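Local coordinates for protein beta-1,4-exocellulase (Thermobifida fusca, PDB 4B4H) that degrades cellulose, probably releasing cellobiose from chain ends by hydrolysis of β-1,4 bonds, through the glycoside hydrolase family 6 catalytic domain described here, at residues Y169-L174 with V180-D185; I184-H189 with D203-A208; L247-Q250 with D255-Q258; W326-G331 with H403-Q408. All blocks are in the same frame, centred on the assembly; numbering follows the deposited sequence.

Contact 1: residues Y169-L174 with V180-D185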
# COMPACT_ATOMS: atom_id res chain seq x y z
N TYR A 169 0.48 -7.88 17.81
CA TYR A 169 0.49 -6.89 18.85
C TYR A 169 -0.27 -5.61 18.48
O TYR A 169 -1.09 -5.12 19.28
CB TYR A 169 1.95 -6.61 19.30
CG TYR A 169 2.02 -5.80 20.57
CD1 TYR A 169 1.65 -6.37 21.79
CD2 TYR A 169 2.40 -4.46 20.55
CE1 TYR A 169 1.67 -5.63 22.96
CE2 TYR A 169 2.43 -3.70 21.72
CZ TYR A 169 2.07 -4.31 22.92
OH TYR A 169 2.07 -3.63 24.13
N ALA A 170 -0.05 -5.13 17.25
CA ALA A 170 -0.65 -3.88 16.77
C ALA A 170 -2.14 -4.10 16.63
O ALA A 170 -2.94 -3.26 17.03
CB ALA A 170 -0.05 -3.44 15.44
N LEU A 171 -2.51 -5.26 16.10
CA LEU A 171 -3.92 -5.56 15.93
C LEU A 171 -4.61 -5.53 17.28
O LEU A 171 -5.67 -4.94 17.41
CB LEU A 171 -4.11 -6.91 15.28
CG LEU A 171 -3.80 -6.89 13.78
CD1 LEU A 171 -3.73 -8.32 13.29
CD2 LEU A 171 -4.89 -6.12 13.05
N ARG A 172 -4.02 -6.15 18.29
CA ARG A 172 -4.67 -6.15 19.59
C ARG A 172 -4.73 -4.76 20.23
O ARG A 172 -5.76 -4.35 20.77
CB ARG A 172 -4.00 -7.12 20.56
CG ARG A 172 -4.56 -6.99 21.98
CD ARG A 172 -4.26 -8.20 22.86
NE ARG A 172 -2.82 -8.44 23.01
CZ ARG A 172 -2.02 -7.84 23.87
NH1 ARG A 172 -2.47 -6.92 24.75
NH2 ARG A 172 -0.72 -8.18 23.87
N LYS A 173 -3.60 -4.07 20.24
CA LYS A 173 -3.50 -2.79 20.94
C LYS A 173 -4.40 -1.74 20.31
O LYS A 173 -5.09 -0.99 21.01
CB LYS A 173 -2.04 -2.29 20.97
CG LYS A 173 -1.09 -3.00 21.94
CD LYS A 173 -1.53 -3.03 23.39
CE LYS A 173 -1.52 -1.66 24.07
NZ LYS A 173 -1.72 -1.79 25.54
N LEU A 174 -4.40 -1.69 18.98
CA LEU A 174 -5.20 -0.71 18.28
C LEU A 174 -6.62 -1.24 18.16
O LEU A 174 -7.57 -0.48 18.27
CB LEU A 174 -4.60 -0.39 16.91
CG LEU A 174 -3.14 0.08 16.89
CD1 LEU A 174 -2.76 0.57 15.50
CD2 LEU A 174 -2.86 1.15 17.94
N VAL A 180 -11.19 2.59 16.24
CA VAL A 180 -10.07 2.24 15.36
C VAL A 180 -10.45 1.03 14.51
O VAL A 180 -11.00 0.04 15.01
CB VAL A 180 -8.75 2.06 16.16
CG1 VAL A 180 -7.59 1.75 15.22
CG2 VAL A 180 -8.43 3.33 16.90
N TYR A 181 -10.18 1.15 13.21
CA TYR A 181 -10.51 0.13 12.22
C TYR A 181 -9.23 -0.36 11.55
O TYR A 181 -8.67 0.32 10.69
CB TYR A 181 -11.51 0.71 11.19
CG TYR A 181 -12.83 1.16 11.83
CD1 TYR A 181 -12.91 2.36 12.56
CD2 TYR A 181 -13.99 0.40 11.69
CE1 TYR A 181 -14.10 2.76 13.16
CE2 TYR A 181 -15.18 0.81 12.27
CZ TYR A 181 -15.23 1.99 13.00
OH TYR A 181 -16.42 2.39 13.58
N ASN A 182 -8.82 -1.57 11.91
CA ASN A 182 -7.54 -2.12 11.42
C ASN A 182 -7.66 -2.80 10.08
O ASN A 182 -8.44 -3.72 9.92
CB ASN A 182 -7.03 -3.19 12.40
CG ASN A 182 -6.56 -2.61 13.73
OD1 ASN A 182 -6.05 -1.49 13.82
ND2 ASN A 182 -6.76 -3.38 14.79
N TYR A 183 -6.80 -2.41 9.14
CA TYR A 183 -6.69 -3.12 7.88
C TYR A 183 -5.28 -3.66 7.73
O TYR A 183 -4.32 -2.90 7.76
CB TYR A 183 -7.06 -2.22 6.68
CG TYR A 183 -8.50 -1.82 6.66
CD1 TYR A 183 -9.00 -0.89 7.59
CD2 TYR A 183 -9.37 -2.36 5.73
CE1 TYR A 183 -10.35 -0.54 7.60
CE2 TYR A 183 -10.71 -2.01 5.72
CZ TYR A 183 -11.19 -1.08 6.64
OH TYR A 183 -12.53 -0.73 6.64
N ILE A 184 -5.17 -4.97 7.54
CA ILE A 184 -3.85 -5.59 7.33
C ILE A 184 -3.45 -5.40 5.87
O ILE A 184 -4.24 -5.64 4.96
CB ILE A 184 -3.84 -7.10 7.66
CG1 ILE A 184 -4.07 -7.34 9.16
CG2 ILE A 184 -2.51 -7.72 7.23
CD1 ILE A 184 -4.38 -8.77 9.53
N ASP A 185 -2.23 -4.94 5.65
CA ASP A 185 -1.74 -4.81 4.30
C ASP A 185 -1.62 -6.18 3.63
O ASP A 185 -1.10 -7.12 4.23
CB ASP A 185 -0.40 -4.09 4.24
CG ASP A 185 0.04 -3.87 2.83
OD1 ASP A 185 -0.41 -2.86 2.23
OD2 ASP A 185 0.80 -4.72 2.31
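Leu171 and Leu174 of helix 162-175 pack on Val180, Asn182 and Ile184 of strand 180-185. This is the closing half of a beta-alpha-beta crossover in the distorted alpha/beta barrel of family 6. The chain leaves strand 127-133, passes through several helices, and returns beside it as the parallel strand 180-185. Segments 169-174 and 180-185 run nearly antiparallel, with axes 9.0 Å apart at closest approach.

The packed side is buried and mostly apolar. Leu171 uses both of its methyl branches. Leu171 CD1 meets Ile184 CD1 at 3.8 Å, and the two side chains lie at about a right angle. Leu171 CD2 rests on Asn182 CB at 3.7 Å. At the other end, Leu174 O lies 3.5 Å from Val180 CB, and Leu174 CB, in the conformer described, lies 4.0 Å from Val180 CG1.

By contrast, Arg172 and Lys173 point away from the strand and are partly exposed. Tyr169, also partly exposed, turns to helix 103-121, where its OH bonds to Asp112.

Asn182 is the polar residue in this apolar layer. Its CG stands anti to the carbonyl carbon (chi1 -69°), which carries the amide up to the helix. Asn182 ND2 is 3.2 Å from Leu171 O and is hydrogen-bonded to Tyr218 O. Asn182 OD1 is buried against Leu174 CB at 3.6 Å and has no polar partner in the model.

Contact 2: residues I184-H189 with D203-A208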
# COMPACT_ATOMS: atom_id res chain seq x y z
N ILE A 184 -5.17 -4.97 7.54
CA ILE A 184 -3.85 -5.59 7.33
C ILE A 184 -3.45 -5.40 5.87
O ILE A 184 -4.24 -5.64 4.96
CB ILE A 184 -3.84 -7.10 7.66
CG1 ILE A 184 -4.07 -7.34 9.16
CG2 ILE A 184 -2.51 -7.72 7.23
CD1 ILE A 184 -4.38 -8.77 9.53
N ASP A 185 -2.23 -4.94 5.65
CA ASP A 185 -1.74 -4.81 4.30
C ASP A 185 -1.62 -6.18 3.63
O ASP A 185 -1.10 -7.12 4.23
CB ASP A 185 -0.40 -4.09 4.24
CG ASP A 185 0.04 -3.87 2.83
OD1 ASP A 185 -0.41 -2.86 2.23
OD2 ASP A 185 0.80 -4.72 2.31
N ALA A 186 -2.07 -6.27 2.38
CA ALA A 186 -2.18 -7.54 1.67
C ALA A 186 -1.45 -7.48 0.32
O ALA A 186 -1.88 -8.08 -0.68
CB ALA A 186 -3.65 -7.87 1.46
N ALA A 187 -0.34 -6.75 0.32
CA ALA A 187 0.50 -6.62 -0.86
C ALA A 187 -0.34 -6.22 -2.08
O ALA A 187 -1.22 -5.34 -2.00
CB ALA A 187 1.25 -7.93 -1.12
N HIS A 188 -0.04 -6.85 -3.21
CA HIS A 188 -0.77 -6.61 -4.47
C HIS A 188 -0.70 -7.83 -5.35
O HIS A 188 0.04 -8.78 -5.05
CB HIS A 188 -0.27 -5.34 -5.17
CG HIS A 188 1.15 -5.42 -5.68
ND1 HIS A 188 1.44 -5.55 -6.98
CD2 HIS A 188 2.37 -5.38 -5.00
CE1 HIS A 188 2.77 -5.59 -7.15
NE2 HIS A 188 3.34 -5.50 -5.93
N HIS A 189 -1.48 -7.84 -6.43
CA HIS A 189 -1.68 -9.07 -7.19
C HIS A 189 -0.42 -9.51 -7.87
O HIS A 189 -0.19 -10.72 -8.02
CB HIS A 189 -2.89 -8.97 -8.13
CG HIS A 189 -2.60 -8.30 -9.45
ND1 HIS A 189 -2.76 -6.98 -9.66
CD2 HIS A 189 -2.18 -8.84 -10.66
CE1 HIS A 189 -2.44 -6.68 -10.94
NE2 HIS A 189 -2.10 -7.82 -11.55
N ASP A 203 -2.85 -17.92 4.85
CA ASP A 203 -2.48 -18.63 6.07
C ASP A 203 -1.70 -17.75 7.03
O ASP A 203 -1.99 -17.74 8.23
CB ASP A 203 -1.68 -19.90 5.74
CG ASP A 203 -2.53 -20.97 5.08
OD1 ASP A 203 -3.78 -20.88 5.15
OD2 ASP A 203 -1.95 -21.91 4.49
N ILE A 204 -0.73 -17.00 6.49
CA ILE A 204 0.10 -16.11 7.28
C ILE A 204 -0.66 -14.90 7.84
O ILE A 204 -0.40 -14.47 8.95
CB ILE A 204 1.42 -15.68 6.57
CG1 ILE A 204 2.45 -15.24 7.63
CG2 ILE A 204 1.21 -14.59 5.53
CD1 ILE A 204 3.87 -15.16 7.15
N PHE A 205 -1.62 -14.38 7.06
CA PHE A 205 -2.48 -13.31 7.59
C PHE A 205 -3.23 -13.79 8.83
O PHE A 205 -3.34 -13.07 9.83
CB PHE A 205 -3.48 -12.84 6.53
CG PHE A 205 -2.84 -12.20 5.32
CD1 PHE A 205 -1.62 -11.54 5.41
CD2 PHE A 205 -3.49 -12.24 4.09
CE1 PHE A 205 -1.05 -10.95 4.29
CE2 PHE A 205 -2.93 -11.65 2.96
CZ PHE A 205 -1.70 -11.00 3.07
N TYR A 206 -3.69 -15.04 8.76
CA TYR A 206 -4.48 -15.66 9.83
C TYR A 206 -3.59 -15.92 11.04
O TYR A 206 -3.99 -15.63 12.16
CB TYR A 206 -5.12 -16.96 9.33
CG TYR A 206 -6.10 -17.58 10.31
CD1 TYR A 206 -7.44 -17.14 10.38
CD2 TYR A 206 -5.69 -18.58 11.18
CE1 TYR A 206 -8.33 -17.70 11.29
CE2 TYR A 206 -6.58 -19.15 12.08
CZ TYR A 206 -7.88 -18.71 12.14
OH TYR A 206 -8.74 -19.28 13.04
N GLU A 207 -2.39 -16.42 10.80
CA GLU A 207 -1.40 -16.61 11.85
C GLU A 207 -1.19 -15.30 12.63
O GLU A 207 -1.29 -15.29 13.86
CB GLU A 207 -0.07 -17.12 11.28
CG GLU A 207 1.01 -17.43 12.32
CD GLU A 207 2.33 -17.88 11.69
OE1 GLU A 207 2.46 -17.86 10.46
OE2 GLU A 207 3.25 -18.25 12.45
N ALA A 208 -0.95 -14.20 11.90
CA ALA A 208 -0.68 -12.87 12.50
C ALA A 208 -1.85 -12.37 13.33
O ALA A 208 -1.68 -11.87 14.44
CB ALA A 208 -0.33 -11.85 11.43
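Phe205 carries this contact from the helix side. It reaches from helix 198-209 to the end of strand 180-185, where it meets Ile184, Asp185 and Ala186. No hydrogen bond joins the two segments, so they are held by packing alone.

Phe205 leaves its helix toward the strand, with CG anti to its own carbonyl carbon (chi1 -64°). The outer end of the ring does the touching. Phe205 CZ lies 3.8 Å from Ala186 CA and 4.0 Å from Ala186 CB. Phe205 CE1 is 3.8 Å from Asp185 O. The approach to the ring is oblique.

Ile184 meets the ring nearer its base. Ile184 CG2 is 4.3 Å from Phe205 CD1, a looser touch than that of Ala186. Ala186 brings only a methyl group and its backbone, which lets the ring end come close to the main chain.

Just past the strand the backbone turns. Asp185 OD2 accepts a hydrogen bond from Ala187 N at 3.1 Å, forming an Asx turn. The N-H comes from above the carboxylate plane, 57° out of it. Asp185 OD1 bonds to Thr226 OG1. The turn leads to His188, a predicted substrate-binding residue at the N-cap of helix 189-192. This is the C-terminal end of a barrel strand, where the family 6 active site lies.

Strand 180-185 pairs with strands 127-133 and 221-224. Ala186 also touches Leu269 of helix 262-276. From helix 198-209, Ala208 packs on Val167 of helix 162-175, and Ile204 on helix 140-143.

Contact 3: residues L247-Q250 with D255-Q258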
# COMPACT_ATOMS: atom_id res chain seq x y z
N LEU A 247 -2.67 -17.90 -24.84
CA LEU A 247 -3.37 -17.37 -23.67
C LEU A 247 -2.70 -16.13 -23.10
O LEU A 247 -1.47 -16.05 -23.02
CB LEU A 247 -3.52 -18.44 -22.58
CG LEU A 247 -4.55 -19.55 -22.81
CD1 LEU A 247 -4.01 -20.67 -23.67
CD2 LEU A 247 -5.02 -20.10 -21.47
N ILE A 248 -3.52 -15.16 -22.71
CA ILE A 248 -3.06 -14.01 -21.92
C ILE A 248 -2.17 -14.48 -20.76
O ILE A 248 -1.17 -13.82 -20.43
CB ILE A 248 -4.28 -13.21 -21.40
CG1 ILE A 248 -5.16 -12.72 -22.57
CG2 ILE A 248 -3.87 -12.10 -20.44
CD1 ILE A 248 -4.67 -11.49 -23.30
N ARG A 249 -2.53 -15.63 -20.18
CA ARG A 249 -1.79 -16.22 -19.06
C ARG A 249 -0.31 -16.46 -19.34
O ARG A 249 0.51 -16.39 -18.42
CB ARG A 249 -2.45 -17.54 -18.65
CG ARG A 249 -3.78 -17.36 -17.93
CD ARG A 249 -4.60 -18.64 -17.94
NE ARG A 249 -5.92 -18.45 -17.35
CZ ARG A 249 -6.16 -18.47 -16.05
NH1 ARG A 249 -5.17 -18.67 -15.19
NH2 ARG A 249 -7.39 -18.28 -15.60
N GLN A 250 0.04 -16.74 -20.59
CA GLN A 250 1.42 -17.12 -20.91
C GLN A 250 2.30 -15.94 -21.26
O GLN A 250 3.51 -16.12 -21.47
CB GLN A 250 1.45 -18.13 -22.06
CG GLN A 250 0.28 -19.08 -22.13
CD GLN A 250 0.30 -19.86 -23.42
OE1 GLN A 250 -0.45 -19.55 -24.35
NE2 GLN A 250 1.18 -20.86 -23.49
N ASP A 255 2.42 -13.74 -16.77
CA ASP A 255 3.26 -14.82 -16.22
C ASP A 255 2.52 -15.85 -15.34
O ASP A 255 3.04 -16.28 -14.31
CB ASP A 255 4.51 -14.26 -15.53
CG ASP A 255 5.56 -15.33 -15.25
OD1 ASP A 255 5.62 -16.32 -16.01
OD2 ASP A 255 6.33 -15.18 -14.27
N TRP A 256 1.32 -16.24 -15.78
CA TRP A 256 0.48 -17.23 -15.09
C TRP A 256 -0.02 -16.84 -13.74
O TRP A 256 -0.41 -17.68 -12.93
CB TRP A 256 1.14 -18.61 -15.09
CG TRP A 256 0.92 -19.30 -16.41
CD1 TRP A 256 1.76 -19.32 -17.51
CD2 TRP A 256 -0.28 -20.03 -16.83
NE1 TRP A 256 1.20 -20.02 -18.55
CE2 TRP A 256 -0.03 -20.47 -18.21
CE3 TRP A 256 -1.48 -20.38 -16.22
CZ2 TRP A 256 -0.95 -21.22 -18.92
CZ3 TRP A 256 -2.41 -21.13 -16.95
CH2 TRP A 256 -2.15 -21.54 -18.27
N ASN A 257 -0.03 -15.53 -13.49
CA ASN A 257 -0.75 -14.98 -12.37
C ASN A 257 -2.23 -15.28 -12.57
O ASN A 257 -2.71 -15.32 -13.70
CB ASN A 257 -0.53 -13.47 -12.32
CG ASN A 257 -0.71 -12.89 -10.94
OD1 ASN A 257 -1.73 -13.12 -10.28
ND2 ASN A 257 0.26 -12.10 -10.50
N GLN A 258 -2.94 -15.50 -11.47
CA GLN A 258 -4.39 -15.69 -11.55
C GLN A 258 -5.15 -14.41 -11.86
O GLN A 258 -6.34 -14.46 -12.22
CB GLN A 258 -4.92 -16.28 -10.25
CG GLN A 258 -4.40 -17.67 -9.97
CD GLN A 258 -4.88 -18.21 -8.64
OE1 GLN A 258 -5.68 -19.14 -8.60
NE2 GLN A 258 -4.38 -17.63 -7.55
O HOH W 1 -8.24 -16.36 -13.24
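Arg249 and Trp256 are joined by one backbone hydrogen bond, from Trp256 N to Arg249 O at 2.8 Å. It is bent, with an angle of 137° at the hydrogen. Residues 248-250 form a short 3-10 segment, in which Gln250 N bonds to Leu247 O. Asp255 and Trp256 both have positive phi angles, in the left-handed helical region. The CA atoms of Arg249 and Trp256 lie 4.7 Å apart.

One face of the Trp256 indole is turned to Arg249, whose side chain, in the conformer described, one of two modelled, crosses it at about a right angle. Arg249 CB sits over the centre of the Trp256 six-membered ring, 3.6 Å from its centroid and 6° off the normal. This is a CH-pi contact. The arginine chain continues extended across the ring, and Arg249 CD comes within 3.5 Å of Trp256 CZ3.

The contact closes a surface loop of the family 6 barrel, between strand 246-247 and helix 262-276. Asn257 is buried and points away from the 3-10 segment. Its ND2 bonds to His189 O. Its side chain lies about 7 Å from that of Trp191, a predicted substrate-binding residue, which is consistent with a place beside the substrate-binding tunnel.

Beyond the ring, the Arg249 guanidinium is turned 41° from the indole plane. NH2 bonds to Asn240 OD1. It also makes a weak bond to a water that donates to Gln258 O.

Gln250 runs alongside the indole at its pyrrole side, with CG 3.8 Å from Trp256 NE1. Gln250 OE1 accepts from Leu247 N at 2.8 Å, on a lone pair in the carbonyl plane.

Contact 4: residues W326-G331 with H403-Q408; sequences WCNQAG and HWFSAQ
Asn328 is the residue that meets both Phe405 and Gln408. It belongs to the long loop before strand 339-340. Its two partners mark the start of helix 406-414, the last helix of the family 6 catalytic domain, with Phe405 at the N-cap position. The contact thus packs the C-terminal end of the chain on a loop that also carries Trp326, a predicted substrate-binding residue.

Van der Waals contact comes first. The Asn328 amide approaches the edge of the Phe405 ring, with Asn328 CG 3.9 Å from Phe405 CE2. The amide and ring planes are 71° apart. Gln408 CB covers one face of the same ring, toward its rim.

Polar groups form a second set. Gln408 reaches the loop with an extended chain, its CG anti to the backbone N (chi1 -165°). Gln408 NE2 lies 3.3 Å from Asn328 OD1, and the two amide planes are almost perpendicular. Asn328 ND2 bonds to Ser358 OG and Asn328 N to Asp359 OD2, so the backbone here probably helps to position the predicted proton acceptor.

Within the loop, Gln329 NE2 donates to Cys327 O at 3.0 Å, from above the carbonyl plane, and also bonds to Ser392 O. The disulfide between Cys327 and Cys377 fixes the loop covalently to another part of the chain.

A water completes the contact between the segments. It donates to Gln329 O at 2.7 Å and accepts from Gln408 NE2 at 2.9 Å.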
# COMPACT_ATOMS: atom_id res chain seq x y z
N TRP A 326 8.54 -0.95 -7.87
CA TRP A 326 7.72 -0.23 -6.91
C TRP A 326 8.10 1.20 -6.65
O TRP A 326 7.38 1.92 -5.97
CB TRP A 326 7.70 -0.98 -5.57
CG TRP A 326 9.07 -1.11 -4.95
CD1 TRP A 326 9.93 -2.19 -5.04
CD2 TRP A 326 9.81 -0.10 -4.16
NE1 TRP A 326 11.10 -1.95 -4.37
CE2 TRP A 326 11.10 -0.72 -3.82
CE3 TRP A 326 9.53 1.19 -3.70
CZ2 TRP A 326 12.06 -0.06 -3.07
CZ3 TRP A 326 10.51 1.85 -2.95
CH2 TRP A 326 11.74 1.24 -2.64
N CYS A 327 9.26 1.63 -7.17
CA CYS A 327 9.81 2.94 -6.78
C CYS A 327 9.64 4.02 -7.84
O CYS A 327 10.16 3.89 -8.96
CB CYS A 327 11.29 2.87 -6.35
SG CYS A 327 11.82 4.43 -5.65
N ASN A 328 8.96 5.10 -7.45
CA ASN A 328 8.75 6.29 -8.29
C ASN A 328 8.55 5.97 -9.78
O ASN A 328 9.33 6.40 -10.64
CB ASN A 328 9.94 7.27 -8.11
CG ASN A 328 10.08 7.79 -6.68
OD1 ASN A 328 9.09 8.05 -6.01
ND2 ASN A 328 11.32 7.92 -6.21
N GLN A 329 7.50 5.21 -10.07
CA GLN A 329 7.37 4.58 -11.38
C GLN A 329 7.08 5.54 -12.54
O GLN A 329 6.09 6.28 -12.52
CB GLN A 329 6.35 3.42 -11.31
CG GLN A 329 6.92 2.20 -10.61
CD GLN A 329 8.09 1.62 -11.39
OE1 GLN A 329 7.90 1.07 -12.48
NE2 GLN A 329 9.30 1.74 -10.84
N ALA A 330 7.96 5.51 -13.54
CA ALA A 330 7.88 6.41 -14.71
C ALA A 330 6.53 6.36 -15.41
O ALA A 330 6.05 5.28 -15.74
CB ALA A 330 9.02 6.10 -15.69
N GLY A 331 5.95 7.54 -15.65
CA GLY A 331 4.72 7.61 -16.42
C GLY A 331 3.44 7.35 -15.65
O GLY A 331 2.36 7.43 -16.22
N HIS A 403 9.95 13.06 0.84
CA HIS A 403 10.27 14.43 0.45
C HIS A 403 9.55 14.76 -0.81
O HIS A 403 9.29 13.88 -1.62
CB HIS A 403 11.78 14.58 0.24
CG HIS A 403 12.57 14.73 1.52
ND1 HIS A 403 13.67 15.49 1.60
CD2 HIS A 403 12.36 14.20 2.80
CE1 HIS A 403 14.16 15.44 2.86
NE2 HIS A 403 13.36 14.66 3.59
N TRP A 404 9.23 16.03 -1.00
CA TRP A 404 8.45 16.44 -2.15
C TRP A 404 9.17 16.21 -3.46
O TRP A 404 10.34 16.58 -3.61
CB TRP A 404 8.03 17.90 -2.02
CG TRP A 404 6.92 18.19 -2.98
CD1 TRP A 404 6.99 18.94 -4.15
CD2 TRP A 404 5.55 17.68 -2.93
NE1 TRP A 404 5.78 18.95 -4.79
CE2 TRP A 404 4.87 18.21 -4.11
CE3 TRP A 404 4.84 16.86 -2.05
CZ2 TRP A 404 3.54 17.94 -4.37
CZ3 TRP A 404 3.50 16.60 -2.32
CH2 TRP A 404 2.87 17.12 -3.45
N PHE A 405 8.49 15.59 -4.43
CA PHE A 405 9.09 15.24 -5.72
C PHE A 405 8.27 15.91 -6.82
O PHE A 405 7.28 15.35 -7.29
CB PHE A 405 9.10 13.71 -5.87
CG PHE A 405 9.94 13.18 -7.01
CD1 PHE A 405 10.74 13.99 -7.80
CD2 PHE A 405 9.93 11.81 -7.28
CE1 PHE A 405 11.50 13.46 -8.84
CE2 PHE A 405 10.68 11.27 -8.31
CZ PHE A 405 11.47 12.10 -9.10
N SER A 406 8.69 17.12 -7.21
CA SER A 406 7.86 17.98 -8.08
C SER A 406 7.70 17.43 -9.50
O SER A 406 6.58 17.37 -10.03
CB SER A 406 8.40 19.42 -8.10
OG SER A 406 7.48 20.27 -8.76
N ALA A 407 8.81 17.05 -10.12
CA ALA A 407 8.76 16.36 -11.40
C ALA A 407 7.74 15.20 -11.40
O ALA A 407 6.91 15.09 -12.31
CB ALA A 407 10.14 15.90 -11.84
N GLN A 408 7.76 14.38 -10.35
CA GLN A 408 6.81 13.28 -10.24
C GLN A 408 5.37 13.74 -10.02
O GLN A 408 4.45 13.15 -10.58
CB GLN A 408 7.22 12.32 -9.13
CG GLN A 408 6.52 10.96 -9.17
CD GLN A 408 6.56 10.24 -7.83
OE1 GLN A 408 6.61 10.85 -6.77
NE2 GLN A 408 6.53 8.91 -7.89
O HOH W 2 5.48 7.94 -10.45

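In the fold
All four contacts belong to the catalytic domain. Contacts 1 and 2 share strand 180-185 and touch, their centres about 13 Å apart. Contact 1 packs helix 162-175 on the strand, and contact 2 follows along the chain at the strand's end with helix 198-209. Contact 3 comes next, in a peripheral loop about 23 Å from contact 2 between centres. A probable hydrogen bond from Asn257 to His189 O links those two. Contact 4 comes last and lies across the chain's centre from contacts 1 and 2. Its nearest atoms are about 6 Å from contact 2. Contacts 2 and 4 carry predicted substrate-binding residues, His188 and Trp326, which probably places both on the substrate path.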